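Local coordinates for nitrogenase molybdenum-iron protein beta chain (Clostridium pasteurianum, PDB 4WES) that forms, with the alpha chain, the molybdenum-iron component of nitrogenase, which reduces dinitrogen to ammonium, and shares an [8Fe-7S] cluster with that chain, at residues E401-F406 / E446-E451. Residues are numbered along the deposited sequence; the frame is centred on the assembly and turned at random. Where two conformers were deposited one is given.
Sequences EENIPF and ERECTE
N403 and E448 meet through a single hydrogen bond on the protein surface, away from the [8Fe-7S] cluster and the iron sites. N403 is the first residue after the preceding helix to leave helical geometry, and its positive phi marks the turn. Its CG lies anti to the backbone N (chi1 -168°), which carries the amide outward to E448. The bond from N403 ND2 to E448 OE1 is 2.8 Å and nearly straight, 178° at the hydrogen. The acceptor lies in the amide plane and receives the N-H on its syn lone pair, the side facing OE2. Amide and carboxylate planes are nonetheless turned 56° apart, so the two groups are not coplanar. E448 arrives from the opposite direction on a chain extended beyond CG. This reach spans a CA-to-CA separation of 10.8 Å, and only 73 Å² is buried, evidence of a side-chain link without close backbone packing. Further along, P405 rests on V440 and K444 of helix 426-448, while K444 NZ also bonds to N403 O. Together with these contacts the bond joins the turn between helix 396-402 and strand 406-408 to the C-terminal end of helix 426-448, with I404 and F406 packing on strand 388-391.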
loop_
_atom_site.group_PDB
_atom_site.type_symbol
_atom_site.label_atom_id
_atom_site.label_comp_id
_atom_site.label_asym_id
_atom_site.label_seq_id
_atom_site.Cartn_x
_atom_site.Cartn_y
_atom_site.Cartn_z
ATOM N N GLU B 401 -7.551 12.175 11.273
ATOM C CA GLU B 401 -7.937 12.731 12.581
ATOM C C GLU B 401 -7.941 11.651 13.648
ATOM O O GLU B 401 -7.523 11.935 14.781
ATOM C CB GLU B 401 -9.305 13.385 12.472
ATOM C CG GLU B 401 -9.903 13.849 13.789
ATOM C CD GLU B 401 -9.127 14.910 14.522
ATOM O OE1 GLU B 401 -8.077 15.403 14.020
ATOM O OE2 GLU B 401 -9.598 15.284 15.636
ATOM N N GLU B 402 -8.438 10.468 13.334
ATOM C CA GLU B 402 -8.606 9.410 14.314
ATOM C C GLU B 402 -7.510 8.356 14.284
ATOM O O GLU B 402 -7.535 7.434 15.104
ATOM C CB GLU B 402 -9.984 8.776 14.124
ATOM C CG GLU B 402 -11.149 9.766 14.273
ATOM C CD GLU B 402 -11.280 10.391 15.639
ATOM O OE1 GLU B 402 -11.761 11.546 15.713
ATOM O OE2 GLU B 402 -10.917 9.742 16.656
ATOM N N ASN B 403 -6.564 8.490 13.352
ATOM C CA ASN B 403 -5.450 7.556 13.239
ATOM C C ASN B 403 -5.926 6.139 12.995
ATOM O O ASN B 403 -5.589 5.213 13.715
ATOM C CB ASN B 403 -4.523 7.662 14.444
ATOM C CG ASN B 403 -3.206 6.940 14.238
ATOM O OD1 ASN B 403 -2.819 6.596 13.126
ATOM N ND2 ASN B 403 -2.487 6.710 15.322
ATOM N N ILE B 404 -6.691 5.949 11.909
ATOM C CA ILE B 404 -7.263 4.655 11.550
ATOM C C ILE B 404 -6.659 4.177 10.236
ATOM O O ILE B 404 -6.679 4.917 9.241
ATOM C CB ILE B 404 -8.801 4.747 11.359
ATOM C CG1 ILE B 404 -9.501 5.360 12.555
ATOM C CG2 ILE B 404 -9.380 3.369 11.084
ATOM C CD1 ILE B 404 -10.913 5.785 12.274
ATOM N N PRO B 405 -6.170 2.927 10.199
ATOM C CA PRO B 405 -5.747 2.341 8.891
ATOM C C PRO B 405 -6.858 2.445 7.871
ATOM O O PRO B 405 -8.004 2.138 8.167
ATOM C CB PRO B 405 -5.419 0.892 9.264
ATOM C CG PRO B 405 -5.001 0.982 10.696
ATOM C CD PRO B 405 -5.942 1.987 11.313
ATOM N N PHE B 406 -6.473 2.878 6.660
ATOM C CA PHE B 406 -7.439 3.347 5.682
ATOM C C PHE B 406 -7.266 2.657 4.334
ATOM O O PHE B 406 -6.186 2.676 3.758
ATOM C CB PHE B 406 -7.295 4.864 5.528
ATOM C CG PHE B 406 -8.224 5.512 4.525
ATOM C CD1 PHE B 406 -9.582 5.266 4.538
ATOM C CD2 PHE B 406 -7.726 6.410 3.581
ATOM C CE1 PHE B 406 -10.425 5.858 3.609
ATOM C CE2 PHE B 406 -8.570 7.001 2.659
ATOM C CZ PHE B 406 -9.919 6.732 2.680
ATOM N N GLU B 446 3.766 -1.317 12.770
ATOM C CA GLU B 446 5.226 -1.197 12.691
ATOM C C GLU B 446 5.708 0.243 12.805
ATOM O O GLU B 446 6.845 0.476 13.206
ATOM C CB GLU B 446 5.739 -1.876 11.417
ATOM C CG GLU B 446 5.344 -3.359 11.403
ATOM C CD GLU B 446 6.190 -4.193 10.485
ATOM O OE1 GLU B 446 6.822 -5.173 10.992
ATOM O OE2 GLU B 446 6.312 -3.866 9.304
ATOM N N ARG B 447 4.848 1.206 12.472
ATOM C CA ARG B 447 5.209 2.610 12.681
ATOM C C ARG B 447 5.089 2.990 14.160
ATOM O O ARG B 447 5.889 3.779 14.655
ATOM C CB ARG B 447 4.323 3.544 11.855
ATOM C CG ARG B 447 4.892 4.936 11.659
ATOM C CD ARG B 447 3.960 5.831 10.858
ATOM N NE ARG B 447 3.442 5.161 9.670
ATOM C CZ ARG B 447 2.189 4.719 9.532
ATOM N NH1 ARG B 447 1.325 4.872 10.525
ATOM N NH2 ARG B 447 1.789 4.115 8.412
ATOM N N GLU B 448 4.120 2.426 14.867
ATOM C CA GLU B 448 3.793 2.887 16.212
ATOM C C GLU B 448 4.367 2.055 17.317
ATOM O O GLU B 448 4.389 2.501 18.476
ATOM C CB GLU B 448 2.289 2.975 16.389
ATOM C CG GLU B 448 1.730 3.967 15.428
ATOM C CD GLU B 448 0.345 4.381 15.700
ATOM O OE1 GLU B 448 -0.072 5.393 15.079
ATOM O OE2 GLU B 448 -0.302 3.668 16.488
ATOM N N CYS B 449 4.849 0.842 17.049
ATOM C CA CYS B 449 5.385 0.032 18.107
ATOM C C CYS B 449 6.652 0.641 18.689
ATOM O O CYS B 449 7.332 1.424 18.032
ATOM C CB CYS B 449 5.644 -1.400 17.650
ATOM S SG CYS B 449 6.893 -1.589 16.378
ATOM N N THR B 450 6.970 0.287 19.933
ATOM C CA THR B 450 8.245 0.696 20.486
ATOM C C THR B 450 9.376 0.018 19.691
ATOM O O THR B 450 9.187 -1.017 19.027
ATOM C CB THR B 450 8.348 0.303 21.950
ATOM O OG1 THR B 450 8.259 -1.113 22.031
ATOM C CG2 THR B 450 7.265 0.976 22.779
ATOM N N GLU B 451 10.578 0.561 19.777
ATOM C CA GLU B 451 11.700 -0.044 19.048
ATOM C C GLU B 451 11.953 -1.464 19.497
ATOM O O GLU B 451 12.260 -2.320 18.669
ATOM C CB GLU B 451 12.976 0.787 19.185
ATOM C CG GLU B 451 12.869 2.127 18.489
ATOM C CD GLU B 451 14.211 2.808 18.258
ATOM O OE1 GLU B 451 15.259 2.222 18.628
ATOM O OE2 GLU B 451 14.214 3.909 17.672
#